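Local coordinates for protein 6-aminohexanoate-cyclic-dimer hydrolase (Arthrobacter sp., PDB 3A2Q) that hydrolyses the cyclic dimer of 6-aminohexanoic acid, a by-product of nylon-6 manufacture, opening the ring to give the linear dimer 6-aminohexanoyl-6-aminohexanoate, at residues T120-N125 with D338-T343; G186-R191 with A209-L214; R191-P196 with A224-V229; F271-E276 with T388-T393; P275-A280 with M447-Q452. The protein carries 1 engineered substitution. One frame throughout, in Å; residues are numbered along the deposited sequence.

Interaction 1: residues T120-N125 with D338-T343. With ACA (6-aminohexanoic acid), chain B; ACA (6-aminohexanoic acid), chain C.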
# COMPACT_ATOMS: atom_id res chain seq x y z
N THR A 120 -5.73 4.77 9.01
CA THR A 120 -4.92 5.53 8.06
C THR A 120 -4.73 6.96 8.56
O THR A 120 -5.53 7.45 9.36
CB THR A 120 -5.63 5.62 6.69
OG1 THR A 120 -4.97 6.59 5.86
CG2 THR A 120 -7.09 6.05 6.88
N PRO A 121 -3.66 7.63 8.12
CA PRO A 121 -3.51 9.02 8.58
C PRO A 121 -4.62 9.77 7.85
O PRO A 121 -5.16 9.26 6.86
CB PRO A 121 -2.11 9.40 8.10
CG PRO A 121 -1.87 8.48 6.92
CD PRO A 121 -2.46 7.18 7.39
N GLU A 122 -4.98 10.95 8.32
CA GLU A 122 -6.06 11.71 7.69
C GLU A 122 -5.93 11.87 6.17
O GLU A 122 -4.98 12.48 5.68
CB GLU A 122 -6.19 13.09 8.32
CG GLU A 122 -7.34 13.89 7.73
CD GLU A 122 -7.55 15.21 8.43
OE1 GLU A 122 -6.67 16.09 8.31
OE2 GLU A 122 -8.59 15.36 9.10
N MET A 123 -6.92 11.35 5.44
CA MET A 123 -6.94 11.43 3.99
C MET A 123 -5.67 10.85 3.37
O MET A 123 -5.31 11.17 2.23
CB MET A 123 -7.15 12.88 3.53
CG MET A 123 -8.49 13.48 3.99
SD MET A 123 -8.85 15.13 3.36
CE MET A 123 -7.96 16.17 4.56
N GLY A 124 -4.99 9.99 4.13
CA GLY A 124 -3.76 9.35 3.67
C GLY A 124 -2.61 10.31 3.46
O GLY A 124 -1.72 10.05 2.66
N ASN A 125 -2.62 11.42 4.20
CA ASN A 125 -1.60 12.44 4.04
C ASN A 125 -0.29 12.29 4.81
O ASN A 125 0.41 13.27 5.04
CB ASN A 125 -2.21 13.81 4.35
CG ASN A 125 -1.47 14.94 3.66
OD1 ASN A 125 -1.24 16.00 4.25
ND2 ASN A 125 -1.12 14.73 2.39
N ASP A 338 -11.34 23.29 11.93
CA ASP A 338 -11.56 22.54 13.17
C ASP A 338 -11.99 21.10 12.92
O ASP A 338 -12.08 20.30 13.85
CB ASP A 338 -12.63 23.25 14.02
CG ASP A 338 -12.25 24.68 14.36
OD1 ASP A 338 -11.15 24.89 14.92
OD2 ASP A 338 -13.05 25.59 14.06
N ASP A 339 -12.24 20.77 11.66
CA ASP A 339 -12.66 19.42 11.29
C ASP A 339 -11.51 18.52 10.85
O ASP A 339 -11.63 17.29 10.88
CB ASP A 339 -13.70 19.49 10.17
CG ASP A 339 -14.96 20.23 10.59
OD1 ASP A 339 -15.62 19.77 11.54
OD2 ASP A 339 -15.29 21.26 9.96
N VAL A 340 -10.40 19.13 10.45
CA VAL A 340 -9.25 18.37 9.98
C VAL A 340 -7.99 18.72 10.76
O VAL A 340 -8.01 19.57 11.65
CB VAL A 340 -9.00 18.66 8.48
CG1 VAL A 340 -10.26 18.38 7.68
CG2 VAL A 340 -8.56 20.10 8.29
N GLU A 341 -6.89 18.04 10.44
CA GLU A 341 -5.61 18.28 11.10
C GLU A 341 -4.99 19.54 10.51
O GLU A 341 -5.28 19.89 9.37
CB GLU A 341 -4.69 17.07 10.92
CG GLU A 341 -5.21 15.81 11.62
CD GLU A 341 -4.26 14.63 11.52
OE1 GLU A 341 -3.11 14.82 11.06
OE2 GLU A 341 -4.67 13.51 11.90
N TRP A 342 -4.14 20.22 11.27
CA TRP A 342 -3.54 21.46 10.79
C TRP A 342 -2.76 21.31 9.49
O TRP A 342 -2.75 22.21 8.65
CB TRP A 342 -2.65 22.10 11.86
CG TRP A 342 -1.37 21.37 12.13
CD1 TRP A 342 -1.19 20.31 12.97
CD2 TRP A 342 -0.09 21.63 11.54
NE1 TRP A 342 0.12 19.90 12.95
CE2 TRP A 342 0.82 20.70 12.08
CE3 TRP A 342 0.37 22.58 10.61
CZ2 TRP A 342 2.17 20.67 11.71
CZ3 TRP A 342 1.72 22.55 10.25
CH2 TRP A 342 2.60 21.60 10.80
N THR A 343 -2.09 20.17 9.32
CA THR A 343 -1.31 19.95 8.11
C THR A 343 -2.22 19.97 6.88
O THR A 343 -1.86 20.52 5.84
CB THR A 343 -0.56 18.60 8.16
OG1 THR A 343 -1.47 17.56 8.52
CG2 THR A 343 0.57 18.66 9.16
C ACA B . -1.57 12.80 -0.63
O ACA B . -1.91 13.03 0.53
C2 ACA B . -2.59 12.37 -1.66
C3 ACA B . -3.54 11.31 -1.13
C4 ACA B . -2.98 9.92 -1.40
C5 ACA B . -3.12 9.00 -0.19
C6 ACA B . -2.15 7.83 -0.28
N ACA B . -1.07 7.93 0.70
C ACA C . 0.22 7.85 0.40
O ACA C . 0.63 7.36 -0.65
C2 ACA C . 1.19 8.40 1.44
C3 ACA C . 2.02 9.57 0.93
C4 ACA C . 1.29 10.91 1.04
C5 ACA C . 1.73 11.87 -0.06
C6 ACA C . 0.83 13.10 -0.16
N ACA C . -0.31 12.91 -1.05
O HOH W 1 -2.85 12.02 10.05
O HOH W 2 -2.49 16.07 6.74

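Interaction 2: residues G186-R191 with A209-L214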
# COMPACT_ATOMS: atom_id res chain seq x y z
N GLY A 186 3.66 -6.30 -0.05
CA GLY A 186 2.81 -5.20 -0.47
C GLY A 186 3.05 -4.86 -1.92
O GLY A 186 4.17 -4.53 -2.31
N LEU A 187 2.01 -4.95 -2.74
CA LEU A 187 2.15 -4.65 -4.16
C LEU A 187 1.37 -3.44 -4.65
O LEU A 187 0.18 -3.30 -4.37
CB LEU A 187 1.72 -5.85 -5.00
CG LEU A 187 1.54 -5.56 -6.50
CD1 LEU A 187 2.91 -5.45 -7.17
CD2 LEU A 187 0.73 -6.66 -7.15
N LYS A 188 2.07 -2.56 -5.36
CA LYS A 188 1.44 -1.42 -6.02
C LYS A 188 1.49 -1.89 -7.48
O LYS A 188 2.56 -1.90 -8.11
CB LYS A 188 2.27 -0.13 -5.92
CG LYS A 188 1.59 1.03 -6.66
CD LYS A 188 2.56 2.16 -7.01
CE LYS A 188 3.50 1.79 -8.15
NZ LYS A 188 2.77 1.54 -9.43
N PRO A 189 0.35 -2.32 -8.03
CA PRO A 189 0.37 -2.79 -9.41
C PRO A 189 0.58 -1.67 -10.42
O PRO A 189 0.76 -0.51 -10.06
CB PRO A 189 -1.00 -3.46 -9.58
CG PRO A 189 -1.86 -2.70 -8.62
CD PRO A 189 -0.98 -2.49 -7.42
N THR A 190 0.57 -2.05 -11.69
CA THR A 190 0.71 -1.10 -12.78
C THR A 190 -0.46 -0.13 -12.69
O THR A 190 -1.56 -0.51 -12.31
CB THR A 190 0.63 -1.82 -14.13
OG1 THR A 190 1.74 -2.72 -14.24
CG2 THR A 190 0.63 -0.83 -15.28
N ARG A 191 -0.22 1.13 -13.05
CA ARG A 191 -1.28 2.13 -13.03
C ARG A 191 -2.43 1.62 -13.91
O ARG A 191 -2.19 1.15 -15.02
CB ARG A 191 -0.75 3.46 -13.57
CG ARG A 191 -1.81 4.53 -13.83
CD ARG A 191 -1.17 5.78 -14.41
NE ARG A 191 -0.32 6.45 -13.43
CZ ARG A 191 0.84 7.04 -13.70
NH1 ARG A 191 1.32 7.04 -14.94
NH2 ARG A 191 1.52 7.63 -12.73
N ALA A 209 -1.22 9.11 -9.89
CA ALA A 209 -0.18 8.65 -8.98
C ALA A 209 -0.71 7.71 -7.91
O ALA A 209 0.02 6.84 -7.43
CB ALA A 209 0.51 9.85 -8.32
N ALA A 210 -1.98 7.87 -7.53
CA ALA A 210 -2.59 7.02 -6.51
C ALA A 210 -3.12 5.71 -7.11
O ALA A 210 -3.98 5.73 -7.98
CB ALA A 210 -3.72 7.76 -5.80
N HIS A 211 -2.57 4.59 -6.64
CA HIS A 211 -2.95 3.26 -7.12
C HIS A 211 -3.56 2.44 -5.98
O HIS A 211 -3.11 2.56 -4.84
CB HIS A 211 -1.73 2.44 -7.56
CG HIS A 211 -0.88 3.05 -8.64
ND1 HIS A 211 -0.31 4.30 -8.52
CD2 HIS A 211 -0.38 2.51 -9.77
CE1 HIS A 211 0.52 4.49 -9.54
NE2 HIS A 211 0.49 3.42 -10.31
N GLU A 212 -4.56 1.61 -6.28
CA GLU A 212 -5.09 0.73 -5.25
C GLU A 212 -4.08 -0.40 -5.21
O GLU A 212 -3.55 -0.80 -6.25
CB GLU A 212 -6.48 0.19 -5.62
CG GLU A 212 -7.55 1.26 -5.74
CD GLU A 212 -7.52 2.25 -4.59
OE1 GLU A 212 -7.32 3.45 -4.85
OE2 GLU A 212 -7.70 1.82 -3.42
N GLY A 213 -3.80 -0.92 -4.01
CA GLY A 213 -2.82 -1.97 -3.86
C GLY A 213 -3.26 -3.15 -3.02
O GLY A 213 -4.39 -3.17 -2.51
N LEU A 214 -2.36 -4.11 -2.84
CA LEU A 214 -2.67 -5.35 -2.12
C LEU A 214 -1.63 -5.77 -1.10
O LEU A 214 -0.43 -5.59 -1.30
CB LEU A 214 -2.84 -6.47 -3.14
CG LEU A 214 -3.79 -6.16 -4.30
CD1 LEU A 214 -3.59 -7.17 -5.42
CD2 LEU A 214 -5.23 -6.17 -3.80

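Interaction 3: residues R191-P196 with A224-V229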
# COMPACT_ATOMS: atom_id res chain seq x y z
N ARG A 191 -0.22 1.13 -13.05
CA ARG A 191 -1.28 2.13 -13.03
C ARG A 191 -2.43 1.62 -13.91
O ARG A 191 -2.19 1.15 -15.02
CB ARG A 191 -0.75 3.46 -13.57
CG ARG A 191 -1.81 4.53 -13.83
CD ARG A 191 -1.17 5.78 -14.41
NE ARG A 191 -0.32 6.45 -13.43
CZ ARG A 191 0.84 7.04 -13.70
NH1 ARG A 191 1.32 7.04 -14.94
NH2 ARG A 191 1.52 7.63 -12.73
N GLY A 192 -3.65 1.71 -13.41
CA GLY A 192 -4.80 1.27 -14.18
C GLY A 192 -5.10 -0.21 -14.10
O GLY A 192 -5.95 -0.71 -14.86
N ARG A 193 -4.43 -0.93 -13.21
CA ARG A 193 -4.67 -2.36 -13.06
C ARG A 193 -5.92 -2.60 -12.23
O ARG A 193 -6.79 -3.39 -12.61
CB ARG A 193 -3.48 -3.04 -12.38
CG ARG A 193 -3.64 -4.55 -12.18
CD ARG A 193 -3.59 -5.30 -13.51
NE ARG A 193 -2.29 -5.20 -14.16
CZ ARG A 193 -2.07 -5.44 -15.45
NH1 ARG A 193 -3.07 -5.79 -16.24
NH2 ARG A 193 -0.85 -5.30 -15.96
N ILE A 194 -6.02 -1.92 -11.09
CA ILE A 194 -7.15 -2.08 -10.18
C ILE A 194 -8.03 -0.84 -10.13
O ILE A 194 -7.55 0.26 -9.86
CB ILE A 194 -6.67 -2.36 -8.74
CG1 ILE A 194 -5.75 -3.59 -8.73
CG2 ILE A 194 -7.87 -2.57 -7.82
CD1 ILE A 194 -5.24 -3.98 -7.34
N SER A 195 -9.32 -1.01 -10.39
CA SER A 195 -10.23 0.12 -10.38
C SER A 195 -10.55 0.65 -8.98
O SER A 195 -10.84 -0.13 -8.07
CB SER A 195 -11.55 -0.25 -11.05
OG SER A 195 -12.45 0.84 -10.96
N PRO A 196 -10.49 1.98 -8.80
CA PRO A 196 -10.78 2.64 -7.52
C PRO A 196 -12.20 3.22 -7.59
O PRO A 196 -12.63 3.93 -6.68
CB PRO A 196 -9.75 3.75 -7.47
CG PRO A 196 -9.75 4.20 -8.91
CD PRO A 196 -9.79 2.90 -9.71
N ALA A 224 -3.34 -14.25 -6.86
CA ALA A 224 -4.76 -14.59 -6.84
C ALA A 224 -5.64 -13.35 -6.66
O ALA A 224 -6.70 -13.23 -7.28
CB ALA A 224 -5.05 -15.60 -5.73
N LEU A 225 -5.19 -12.42 -5.82
CA LEU A 225 -5.94 -11.19 -5.58
C LEU A 225 -6.04 -10.35 -6.85
O LEU A 225 -7.07 -9.74 -7.12
CB LEU A 225 -5.25 -10.38 -4.48
CG LEU A 225 -5.38 -10.99 -3.09
CD1 LEU A 225 -4.40 -10.34 -2.13
CD2 LEU A 225 -6.81 -10.84 -2.60
N LEU A 226 -4.96 -10.30 -7.62
CA LEU A 226 -4.94 -9.54 -8.87
C LEU A 226 -5.98 -10.10 -9.83
O LEU A 226 -6.65 -9.35 -10.53
CB LEU A 226 -3.56 -9.61 -9.52
CG LEU A 226 -2.51 -8.64 -8.98
CD1 LEU A 226 -1.17 -8.93 -9.61
CD2 LEU A 226 -2.96 -7.22 -9.27
N ASP A 227 -6.11 -11.42 -9.87
CA ASP A 227 -7.07 -12.05 -10.76
C ASP A 227 -8.49 -11.69 -10.34
O ASP A 227 -9.41 -11.71 -11.15
CB ASP A 227 -6.91 -13.57 -10.75
CG ASP A 227 -5.60 -14.02 -11.35
OD1 ASP A 227 -5.06 -13.30 -12.22
OD2 ASP A 227 -5.11 -15.11 -10.97
N VAL A 228 -8.65 -11.36 -9.06
CA VAL A 228 -9.96 -11.01 -8.53
C VAL A 228 -10.38 -9.56 -8.76
O VAL A 228 -11.51 -9.30 -9.20
CB VAL A 228 -10.03 -11.30 -7.00
CG1 VAL A 228 -11.39 -10.88 -6.45
CG2 VAL A 228 -9.79 -12.77 -6.74
N VAL A 229 -9.48 -8.62 -8.48
CA VAL A 229 -9.83 -7.21 -8.58
C VAL A 229 -9.34 -6.39 -9.76
O VAL A 229 -9.59 -5.19 -9.82
CB VAL A 229 -9.40 -6.45 -7.29
CG1 VAL A 229 -10.00 -7.13 -6.06
CG2 VAL A 229 -7.87 -6.42 -7.20
O HOH W 3 -10.65 -3.29 -11.54
O HOH W 4 -11.28 -3.24 -8.35

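Interaction 4: residues F271-E276 with T388-T393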
# COMPACT_ATOMS: atom_id res chain seq x y z
N PHE A 271 20.83 12.33 1.31
CA PHE A 271 20.83 11.62 2.59
C PHE A 271 21.46 10.26 2.34
O PHE A 271 21.45 9.77 1.21
CB PHE A 271 19.42 11.50 3.20
CG PHE A 271 18.46 10.70 2.37
CD1 PHE A 271 18.58 9.31 2.27
CD2 PHE A 271 17.42 11.33 1.69
CE1 PHE A 271 17.69 8.57 1.50
CE2 PHE A 271 16.53 10.60 0.92
CZ PHE A 271 16.66 9.22 0.82
N ALA A 272 22.02 9.65 3.37
CA ALA A 272 22.67 8.36 3.21
C ALA A 272 21.70 7.20 3.39
O ALA A 272 20.95 7.15 4.36
CB ALA A 272 23.83 8.23 4.20
N LEU A 273 21.73 6.27 2.45
CA LEU A 273 20.86 5.11 2.54
C LEU A 273 21.32 4.29 3.75
O LEU A 273 22.52 4.02 3.91
CB LEU A 273 20.96 4.26 1.27
CG LEU A 273 20.22 2.92 1.30
CD1 LEU A 273 18.72 3.16 1.44
CD2 LEU A 273 20.53 2.14 0.03
N ASP A 274 20.38 3.92 4.61
CA ASP A 274 20.68 3.12 5.79
C ASP A 274 21.40 1.84 5.35
O ASP A 274 20.90 1.11 4.50
CB ASP A 274 19.40 2.74 6.52
CG ASP A 274 19.66 1.82 7.70
OD1 ASP A 274 20.14 2.31 8.74
OD2 ASP A 274 19.39 0.61 7.58
N PRO A 275 22.57 1.54 5.95
CA PRO A 275 23.35 0.35 5.62
C PRO A 275 22.60 -0.98 5.69
O PRO A 275 22.82 -1.87 4.86
CB PRO A 275 24.51 0.39 6.63
CG PRO A 275 24.63 1.86 6.94
CD PRO A 275 23.21 2.32 7.02
N GLU A 276 21.72 -1.12 6.67
CA GLU A 276 20.97 -2.36 6.82
C GLU A 276 19.93 -2.50 5.72
O GLU A 276 19.68 -3.61 5.25
CB GLU A 276 20.31 -2.45 8.20
CG GLU A 276 21.33 -2.31 9.34
CD GLU A 276 20.81 -2.79 10.68
OE1 GLU A 276 19.59 -2.73 10.92
OE2 GLU A 276 21.64 -3.23 11.51
N THR A 388 12.99 -1.03 -0.04
CA THR A 388 11.68 -0.39 -0.14
C THR A 388 11.75 0.96 0.56
O THR A 388 11.30 1.97 0.02
CB THR A 388 10.58 -1.25 0.49
OG1 THR A 388 10.57 -2.54 -0.12
CG2 THR A 388 9.21 -0.61 0.28
N VAL A 389 12.33 0.98 1.77
CA VAL A 389 12.48 2.24 2.51
C VAL A 389 13.97 2.52 2.69
O VAL A 389 14.80 1.61 2.54
CB VAL A 389 11.76 2.19 3.88
CG1 VAL A 389 10.28 1.95 3.67
CG2 VAL A 389 12.37 1.12 4.77
N THR A 390 14.33 3.76 3.02
CA THR A 390 15.74 4.12 3.14
C THR A 390 16.28 4.37 4.54
O THR A 390 17.45 4.74 4.69
CB THR A 390 16.04 5.37 2.31
OG1 THR A 390 15.54 6.53 2.99
CG2 THR A 390 15.37 5.28 0.94
N ARG A 391 15.44 4.16 5.55
CA ARG A 391 15.84 4.38 6.94
C ARG A 391 15.25 3.34 7.87
O ARG A 391 14.37 2.56 7.50
CB ARG A 391 15.35 5.75 7.39
CG ARG A 391 13.84 5.91 7.24
CD ARG A 391 13.30 7.07 8.07
NE ARG A 391 13.47 6.83 9.50
CZ ARG A 391 13.21 7.74 10.43
NH1 ARG A 391 12.77 8.94 10.09
NH2 ARG A 391 13.40 7.44 11.71
N GLN A 392 15.73 3.35 9.11
CA GLN A 392 15.23 2.46 10.14
C GLN A 392 13.81 2.93 10.44
O GLN A 392 13.47 4.08 10.16
CB GLN A 392 16.09 2.57 11.40
CG GLN A 392 17.53 2.07 11.24
CD GLN A 392 17.62 0.55 11.26
OE1 GLN A 392 17.05 -0.10 12.13
NE2 GLN A 392 18.35 -0.02 10.30
N THR A 393 12.98 2.06 10.99
CA THR A 393 11.60 2.43 11.28
C THR A 393 11.50 3.45 12.42
O THR A 393 12.07 3.26 13.49
CB THR A 393 10.77 1.17 11.59
OG1 THR A 393 10.75 0.35 10.43
CG2 THR A 393 9.35 1.53 12.00
O HOH W 5 19.15 6.61 6.94
O HOH W 6 19.00 -1.59 13.91

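Interaction 5: residues P275-A280 with M447-Q452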
# COMPACT_ATOMS: atom_id res chain seq x y z
N PRO A 275 22.57 1.54 5.95
CA PRO A 275 23.35 0.35 5.62
C PRO A 275 22.60 -0.98 5.69
O PRO A 275 22.82 -1.87 4.86
CB PRO A 275 24.51 0.39 6.63
CG PRO A 275 24.63 1.86 6.94
CD PRO A 275 23.21 2.32 7.02
N GLU A 276 21.72 -1.12 6.67
CA GLU A 276 20.97 -2.36 6.82
C GLU A 276 19.93 -2.50 5.72
O GLU A 276 19.68 -3.61 5.25
CB GLU A 276 20.31 -2.45 8.20
CG GLU A 276 21.33 -2.31 9.34
CD GLU A 276 20.81 -2.79 10.68
OE1 GLU A 276 19.59 -2.73 10.92
OE2 GLU A 276 21.64 -3.23 11.51
N CYS A 277 19.33 -1.39 5.31
CA CYS A 277 18.36 -1.43 4.22
C CYS A 277 19.11 -1.81 2.93
O CYS A 277 18.64 -2.64 2.16
CB CYS A 277 17.70 -0.06 4.03
SG CYS A 277 16.54 0.34 5.34
N ALA A 278 20.27 -1.21 2.73
CA ALA A 278 21.07 -1.49 1.54
C ALA A 278 21.52 -2.95 1.51
O ALA A 278 21.50 -3.59 0.45
CB ALA A 278 22.28 -0.57 1.49
N ALA A 279 21.92 -3.48 2.66
CA ALA A 279 22.40 -4.86 2.74
C ALA A 279 21.31 -5.88 2.42
O ALA A 279 21.60 -6.95 1.88
CB ALA A 279 22.99 -5.13 4.12
N ALA A 280 20.06 -5.56 2.76
CA ALA A 280 18.94 -6.46 2.50
C ALA A 280 18.75 -6.57 0.99
O ALA A 280 18.55 -7.65 0.45
CB ALA A 280 17.67 -5.93 3.16
N MET A 447 13.48 -5.26 13.54
CA MET A 447 12.42 -4.63 12.76
C MET A 447 12.50 -5.06 11.29
O MET A 447 13.57 -5.11 10.71
CB MET A 447 12.53 -3.10 12.85
CG MET A 447 12.37 -2.54 14.26
SD MET A 447 10.84 -3.06 15.04
CE MET A 447 9.64 -2.11 14.12
N PRO A 448 11.35 -5.39 10.68
CA PRO A 448 11.34 -5.81 9.27
C PRO A 448 11.89 -4.77 8.30
O PRO A 448 11.70 -3.56 8.48
CB PRO A 448 9.86 -6.11 9.01
CG PRO A 448 9.34 -6.50 10.38
CD PRO A 448 10.01 -5.50 11.28
N ILE A 449 12.59 -5.26 7.28
CA ILE A 449 13.17 -4.42 6.23
C ILE A 449 12.72 -5.02 4.90
O ILE A 449 13.02 -6.18 4.60
CB ILE A 449 14.73 -4.41 6.27
CG1 ILE A 449 15.22 -3.70 7.53
CG2 ILE A 449 15.29 -3.75 5.02
CD1 ILE A 449 16.74 -3.62 7.65
N GLY A 450 11.98 -4.25 4.11
CA GLY A 450 11.52 -4.78 2.83
C GLY A 450 12.49 -4.56 1.68
O GLY A 450 13.30 -3.63 1.69
N VAL A 451 12.42 -5.45 0.70
CA VAL A 451 13.24 -5.34 -0.50
C VAL A 451 12.24 -5.11 -1.64
O VAL A 451 11.24 -5.83 -1.76
CB VAL A 451 14.06 -6.63 -0.76
CG1 VAL A 451 14.80 -6.52 -2.08
CG2 VAL A 451 15.07 -6.82 0.37
N GLN A 452 12.49 -4.08 -2.44
CA GLN A 452 11.59 -3.71 -3.53
C GLN A 452 12.07 -4.18 -4.90
O GLN A 452 13.26 -4.13 -5.21
CB GLN A 452 11.41 -2.18 -3.55
CG GLN A 452 10.26 -1.70 -4.45
CD GLN A 452 10.05 -0.19 -4.44
OE1 GLN A 452 9.00 0.29 -4.86
NE2 GLN A 452 11.04 0.56 -3.96
O HOH W 7 16.26 -3.62 1.00

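Interaction 1: residues T120-N125 with D338-T343
Glu122 and Glu341 form the tight part of this contact, where the substrate-binding loop meets the start of helix 342-352. Glu122 has CG anti to its backbone N (chi1 -178°) and an extended chain beyond, which brings its carboxylate to the N-cap residue of that helix. Glu341 N donates to Glu122 OE1 at 2.9 Å, nearly straight (169° at the hydrogen), on the syn side and 18° out of the carboxylate plane. Ser344 OG, in the first turn of the helix, also bonds to this oxygen. OE2 of Glu122 presses on Val340, 3.2 Å from Val340 CA, the two side chains crossing at about a right angle. The Glu341 chain runs past that of Glu122 in the opposite direction, and its own OE2 is held by Glu132 N.

Elsewhere the join is looser. Met123 CE only grazes Val340 CG1 at 4.5 Å, and waters fill in for direct contacts: one accepts from Glu122 N and gives a weak bond to Glu341 OE1, another links Asn125 OD1 with Thr343 OG1. Asn125 turns its amide to the ligand, ND2 donating to O of 6-aminohexanoic acid in chain B at 2.6 Å and also pairing with Gln411. Gly124 O accepts from the N of the same ligand unit at 3.0 Å.

Glu122 OE1 lies 4.7 Å from Glu341 OE1, so the two carboxylates, if both charged, would repel; the N-H of Glu341, the Ser344 hydroxyl and the helix N terminus may offset this and favour an ionised Glu122 within the pocket loop.

Interaction 2: residues G186-R191 with A209-L214
Ala209 lies beside the guanidinium of Arg191 with only a loose approach, Arg191 NH2 to Ala209 N being 4.2 Å; the polar atoms of Arg191 find Gly208 O and Val430 O instead. Ala209 O takes a bond from His211 ND1 at 2.8 Å, arriving from above the carbonyl plane but in the ring plane of the histidine, and another from Asn429 ND2.

Two residues on, His211 makes the main side-chain contact. Lys188 CD sits over the centre of its ring, 3.8 Å from the centroid and 6° off the normal, a CH-pi contact. Bends at chi3 (73°) and chi4 (63°) then curl the lysine, so that NZ stays over the same face and donates to Pro189 O at 2.9 Å, with Gln433 O as another partner. Pro189 O also stands 3.2 Å from His211 CD2, while Arg191 CB packs near NE2.

The backbone O of Glu212 abuts Pro189 CD at 3.3 Å, while the carboxylate of Glu212 bonds to His167. Gly213, without a side chain, brings its CA close to Leu187 O. At Leu214 the strands pair as an antiparallel hydrogen-bonded pair: Leu187 N to Leu214 O 2.9 Å, Leu214 N to Leu187 O 3.1 Å. Both leucines face Ile222 of helix 219-229. This is the joint between strands 185-188 and 211-216 of the central sheet.

Since ND1 of His211 is the donor to Ala209 O, and a presumably charged ammonium lies over the ring, a second proton there would probably be disfavoured, consistent with a neutral imidazole carrying its proton on ND1.

Interaction 3: residues R191-P196 with A224-V229
Ile194, in the loop after strand 185-188, and Val229, at the end of helix 219-229, bring their backbones to 6.0 Å (CA to CA), close enough for side chains and single waters to join them. Ile194 has CG1 anti to its carbonyl carbon (chi1 -56°) and an extended second torsion (-178°), which sends CD1 toward the valine: Ile194 CD1 meets Val229 CG2 at 3.6 Å. The other branch, Ile194 CG2, rests 3.7 Å from Val229 O, so the isoleucine touches both the methyl and the carbonyl of this residue.

One turn back, Leu226 CD2 meets the aliphatic part of Arg193, 4.0 Å from Arg193 CG, the chains crossing at about a right angle. Bends at chi2 and chi3 then lead the arginine away to its polar partners, a salt bridge from NE to Glu460 and a bond from NH1 to Pro241 O. On the polar side one water accepts from Ser195 N at 2.9 Å and lies 2.8 Å from Val229 O; a second lies between Ser195 O and Val229 O. The polar backbone of Ser195 thus reaches the helix end through water, beside the direct apolar contacts.

Phe103 of helix 102-110 packs on both Ile194 and Val229, Glu212 of strand 211-216 borders Ile194, and Tyr247 of helix 247-250 packs against Arg193 and Leu226, so the loop lies between three helices and an inner strand of the sheet.

Interaction 4: residues F271-E276 with T388-T393
Asp274 and Gln392 hold the polar end of this contact. Gln392 NE2 reaches two carboxylates, donating to Asp274 OD2 at 3.0 Å and to Glu276 OE1 at 3.0 Å, with a weak third bond to Asp274 OD1. NE2 meets OD2 from above the Asp274 carboxylate plane (37° out), and a bend at chi2 (-77°) swings the amide across. Gln392 OE1 and Glu276 OE1 share a nearby water, and Glu276 OE2 is taken by Ser444 OG. Asp274 is the N-cap of helix 275-290: its OD2 also receives Cys277 N and, weakly, Glu276 N, so that one oxygen serves both the helix start and the neighbouring loop. That loop follows strand 383-387 of the sheet; in it Arg391 NE donates to Gln392 O, NH1 and NH2 going to Gly417 O and Glu398.

The backbone adds a bond from Asp274 N to Thr390 O, 3.0 Å and 164° at the hydrogen; a water that donates to Ala272 O also gives Thr390 O a weak bond. Thr390 OG1 bonds to Gln420 O and stands 3.3 Å from Phe271 CE1, the two side chains crossing at about a right angle. Leu273 CD1 packs on Thr390 CB at 3.6 Å.

Interaction 5: residues P275-A280 with M447-Q452
Ile449 packs on Ala280 where helix 275-290 lies over strand 448-455, the short axes 8.2 Å apart at closest and 49° from parallel. The isoleucine uses both branches. CG1 is anti to its carbonyl carbon and chi2 is extended (-179°), carrying CD1 toward the start of the helix, where Ile449 CD1 touches Glu276 CB at 3.8 Å and lies equally near the Glu276 carbonyl oxygen. CG2, anti to the backbone N, points to Ala280 and Cys277: Ile449 CG2 is 3.7 Å from Ala280 CB and 3.9 Å from Cys277 CA, with Cys277 SG just beyond. One side chain therefore spans a full helical turn, from Glu276 to Ala280.

Val451, two residues on along the strand, has CG1 anti to the backbone N (chi1 175°). Its other methyl, CG2, is turned to the helix, 3.6 Å from Ala280 O and 3.9 Å from Ala280 CB. The methyl of Ala280 is thereby gripped by two branched neighbours. The valine side chain also packs on Ile385 and Ile440 of the adjoining strands.

Between Ile449 and Val451 the backbone is tied by water: one molecule donates to Cys277 O at 2.8 Å and to Gly450 O at 3.0 Å. The small side chains of Cys277 and Ala280 are consistent with the close approach of helix and strand.

Here a helix packs through small residues onto the branched side chains of a strand, the helix-on-sheet layering of an alpha/beta fold; helix 275-290 covers part of the mixed sheet of this amidase-family enzyme.

How the interactions relate
Interaction 1 opens first along the chain, and its closure, 213 residues on, makes the longest loop of the five. Interactions 2 and 3, closing loops of 18 and 28 residues, are nested inside it; they cross each other, share Arg191 and touch, joining the centre of the sheet to helix 219-229. Interactions 4 and 5, with loops of 112 and 167, share Pro275 and Glu276 and cross interaction 1, starting inside its loop and closing beyond it. They follow 2 and 3 in series, across the chain's centre from interaction 3. Together they tie helix 275-290 to the loop after strand 383-387 and to strand 448-455, in the same sheet that interaction 2 reaches.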